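Large component of pyocin AP41 (Pseudomonas aeruginosa, PDB 4UHQ) is a bacteriocin whose DNase domain, the part in this crystal, probably kills competing bacteria by cutting their DNA as an HNH-type endonuclease. Local coordinates at residues P68-F73 and A79-P84. Numbering follows the deposited sequence.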
ATOM      1  N   PRO A  68      -1.229  -1.190 -18.482  1.00 16.69           N
ATOM      2  CA  PRO A  68      -0.898   0.169 -18.990  1.00 16.91           C
ATOM      3  C   PRO A  68      -1.736   1.282 -18.358  1.00 15.79           C
ATOM      4  O   PRO A  68      -1.170   2.328 -17.985  1.00 17.67           O
ATOM      5  CB  PRO A  68      -1.130   0.031 -20.491  1.00 20.62           C
ATOM      6  CG  PRO A  68      -0.716  -1.414 -20.766  1.00 23.00           C
ATOM      7  CD  PRO A  68      -1.252  -2.188 -19.547  1.00 20.32           C
ATOM      8  N   SER A  69      -3.057   1.052 -18.246  1.00 19.15           N
ATOM      9  CA  SER A  69      -3.863   2.121 -17.590  1.00 18.86           C
ATOM     10  C   SER A  69      -3.404   2.353 -16.172  1.00 17.61           C
ATOM     11  O   SER A  69      -3.225   3.493 -15.749  1.00 18.41           O
ATOM     12  CB  SER A  69      -5.360   1.780 -17.589  1.00 23.25           C
ATOM     13  OG  SER A  69      -5.515   0.525 -17.078  1.00 31.39           O
ATOM     14  N   ASN A  70      -3.108   1.290 -15.412  1.00 15.14           N
ATOM     15  CA  ASN A  70      -2.625   1.482 -14.053  1.00 15.62           C
ATOM     16  C   ASN A  70      -1.240   2.132 -13.980  1.00 16.27           C
ATOM     17  O   ASN A  70      -0.972   2.891 -13.016  1.00 18.26           O
ATOM     18  CB  ASN A  70      -2.609   0.161 -13.292  1.00 16.99           C
ATOM     19  CG  ASN A  70      -3.971  -0.141 -12.695  1.00 17.86           C
ATOM     20  OD1 ASN A  70      -4.805   0.755 -12.526  1.00 18.17           O
ATOM     21  ND2 ASN A  70      -4.204  -1.426 -12.406  1.00 20.43           N
ATOM     22  N   ARG A  71      -0.386   1.928 -14.997  1.00 15.97           N
ATOM     23  CA  ARG A  71       0.887   2.672 -15.037  1.00 16.85           C
ATOM     24  C   ARG A  71       0.657   4.183 -15.180  1.00 17.41           C
ATOM     25  O   ARG A  71       1.368   5.013 -14.536  1.00 18.24           O
ATOM     26  CB  ARG A  71       1.723   2.172 -16.213  1.00 18.42           C
ATOM     27  CG  ARG A  71       2.063   0.667 -16.043  1.00 19.46           C
ATOM     28  CD  ARG A  71       2.859   0.190 -17.246  1.00 19.06           C
ATOM     29  NE  ARG A  71       2.897  -1.260 -17.180  1.00 19.66           N
ATOM     30  CZ  ARG A  71       3.908  -2.004 -17.576  1.00 19.06           C
ATOM     31  NH1 ARG A  71       4.987  -1.469 -18.153  1.00 22.57           N
ATOM     32  NH2 ARG A  71       3.815  -3.320 -17.397  1.00 21.01           N
ATOM     33  N   TYR A  72      -0.336   4.531 -16.007  1.00 17.67           N
ATOM     34  CA  TYR A  72      -0.703   5.943 -16.095  1.00 17.06           C
ATOM     35  C   TYR A  72      -1.147   6.466 -14.719  1.00 18.30           C
ATOM     36  O   TYR A  72      -0.657   7.508 -14.254  1.00 17.91           O
ATOM     37  CB  TYR A  72      -1.811   6.171 -17.121  1.00 18.07           C
ATOM     38  CG  TYR A  72      -2.256   7.597 -17.063  1.00 18.34           C
ATOM     39  CD1 TYR A  72      -1.489   8.556 -17.654  1.00 21.15           C
ATOM     40  CD2 TYR A  72      -3.413   7.959 -16.356  1.00 22.53           C
ATOM     41  CE1 TYR A  72      -1.853   9.899 -17.588  1.00 25.92           C
ATOM     42  CE2 TYR A  72      -3.783   9.319 -16.321  1.00 23.34           C
ATOM     43  CZ  TYR A  72      -2.992  10.229 -16.904  1.00 24.81           C
ATOM     44  OH  TYR A  72      -3.309  11.588 -16.912  1.00 34.20           O
ATOM     45  N   PHE A  73      -2.075   5.757 -14.085  1.00 16.59           N
ATOM     46  CA  PHE A  73      -2.556   6.302 -12.805  1.00 16.41           C
ATOM     47  C   PHE A  73      -1.450   6.464 -11.767  1.00 16.28           C
ATOM     48  O   PHE A  73      -1.423   7.525 -11.118  1.00 16.41           O
ATOM     49  CB  PHE A  73      -3.727   5.439 -12.287  1.00 17.91           C
ATOM     50  CG  PHE A  73      -4.972   5.626 -13.104  1.00 17.44           C
ATOM     51  CD1 PHE A  73      -5.634   6.866 -13.146  1.00 24.10           C
ATOM     52  CD2 PHE A  73      -5.492   4.588 -13.843  1.00 20.64           C
ATOM     53  CE1 PHE A  73      -6.785   7.054 -13.932  1.00 26.81           C
ATOM     54  CE2 PHE A  73      -6.606   4.811 -14.641  1.00 20.06           C
ATOM     55  CZ  PHE A  73      -7.236   6.002 -14.685  1.00 22.31           C
ATOM     56  N   ALA A  79      -3.699   5.684  -6.895  1.00 19.25           N
ATOM     57  CA  ALA A  79      -3.619   4.255  -6.744  1.00 17.38           C
ATOM     58  C   ALA A  79      -4.118   3.498  -7.960  1.00 17.30           C
ATOM     59  O   ALA A  79      -5.063   3.918  -8.620  1.00 18.98           O
ATOM     60  CB  ALA A  79      -4.414   3.814  -5.503  1.00 18.97           C
ATOM     61  N   PRO A  80      -3.515   2.330  -8.227  1.00 16.26           N
ATOM     62  CA  PRO A  80      -3.977   1.546  -9.374  1.00 15.96           C
ATOM     63  C   PRO A  80      -5.275   0.821  -9.000  1.00 17.16           C
ATOM     64  O   PRO A  80      -5.539   0.580  -7.803  1.00 18.54           O
ATOM     65  CB  PRO A  80      -2.855   0.534  -9.612  1.00 18.49           C
ATOM     66  CG  PRO A  80      -2.133   0.406  -8.272  1.00 18.49           C
ATOM     67  CD  PRO A  80      -2.363   1.722  -7.546  1.00 17.37           C
ATOM     68  N   TYR A  81      -6.091   0.536  -9.979  1.00 17.35           N
ATOM     69  CA  TYR A  81      -7.341  -0.208  -9.774  1.00 18.25           C
ATOM     70  C   TYR A  81      -7.085  -1.677  -9.633  1.00 18.71           C
ATOM     71  O   TYR A  81      -6.294  -2.281 -10.361  1.00 20.49           O
ATOM     72  CB  TYR A  81      -8.274  -0.001 -10.984  1.00 19.19           C
ATOM     73  CG  TYR A  81      -8.800   1.391 -11.120  1.00 18.22           C
ATOM     74  CD1 TYR A  81      -8.092   2.337 -11.854  1.00 18.57           C
ATOM     75  CD2 TYR A  81      -9.992   1.776 -10.524  1.00 20.57           C
ATOM     76  CE1 TYR A  81      -8.567   3.618 -12.018  1.00 20.30           C
ATOM     77  CE2 TYR A  81     -10.485   3.063 -10.674  1.00 19.94           C
ATOM     78  CZ  TYR A  81      -9.749   3.985 -11.400  1.00 23.00           C
ATOM     79  OH  TYR A  81     -10.231   5.265 -11.547  1.00 26.25           O
ATOM     80  N   ALA A  82      -7.801  -2.288  -8.695  1.00 18.81           N
ATOM     81  CA  ALA A  82      -7.831  -3.748  -8.565  1.00 19.11           C
ATOM     82  C   ALA A  82      -8.889  -4.350  -9.491  1.00 22.35           C
ATOM     83  O   ALA A  82      -9.761  -3.620  -9.961  1.00 23.32           O
ATOM     84  CB  ALA A  82      -8.127  -4.128  -7.079  1.00 21.77           C
ATOM     85  N   VAL A  83      -8.851  -5.675  -9.731  1.00 22.82           N
ATOM     86  CA  VAL A  83      -9.893  -6.277 -10.556  1.00 23.65           C
ATOM     87  C   VAL A  83     -11.248  -6.158  -9.874  1.00 26.99           C
ATOM     88  O   VAL A  83     -11.344  -6.026  -8.646  1.00 24.76           O
ATOM     89  CB  VAL A  83      -9.612  -7.771 -10.877  1.00 29.16           C
ATOM     90  CG1 VAL A  83      -8.354  -7.869 -11.795  1.00 28.13           C
ATOM     91  CG2 VAL A  83      -9.472  -8.579  -9.618  1.00 28.34           C
ATOM     92  N   PRO A  84     -12.321  -6.213 -10.645  1.00 25.42           N
ATOM     93  CA  PRO A  84     -13.623  -5.909 -10.078  1.00 25.09           C
ATOM     94  C   PRO A  84     -14.037  -6.818  -8.909  1.00 28.40           C
ATOM     95  O   PRO A  84     -14.749  -6.376  -8.005  1.00 30.81           O
ATOM     96  CB  PRO A  84     -14.558  -6.122 -11.272  1.00 33.62           C
ATOM     97  CG  PRO A  84     -13.700  -5.618 -12.405  1.00 32.37           C
ATOM     98  CD  PRO A  84     -12.338  -6.181 -12.132  1.00 26.56           C
TER
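In this colicin/pyocin DNase domain of the His-Me finger clan, the short helix 68-75 and the extended chain that follows it are joined where Asn70 and Phe73, one helical turn apart, meet Pro80 and Tyr81. Asparagine suits its buried place because one amide offers both a donor and an acceptor, and here it pairs with both the N-H and the C=O of Tyr81. Tyr81 N gives its hydrogen to Asn70 OD1 at 2.9 Å, coming from above the carbonyl plane rather than along a lone pair. In return Asn70 ND2, 3.0 Å from Tyr81 O, lies on a lone pair of that oxygen, which is tilted from the Asn70 amide plane; the two bonds fix the amide's rotation. Pro80 packs its apolar ring crosswise against this amide, CB 3.3 Å from Asn70 CG, and also touches Trp53 of helix 45-57. Farther out, chi1 of -68° swings the end of Tyr81 toward the helix, and its C-H edge meets the pi face of Phe73, a favourable T-shaped fit with planes at 75°. Tyr72 CD2 lies over one face of the Phe73 ring; over the opposite face, toward the rim, Tyr81 CE1 comes to 3.5 Å from Phe73 CE2.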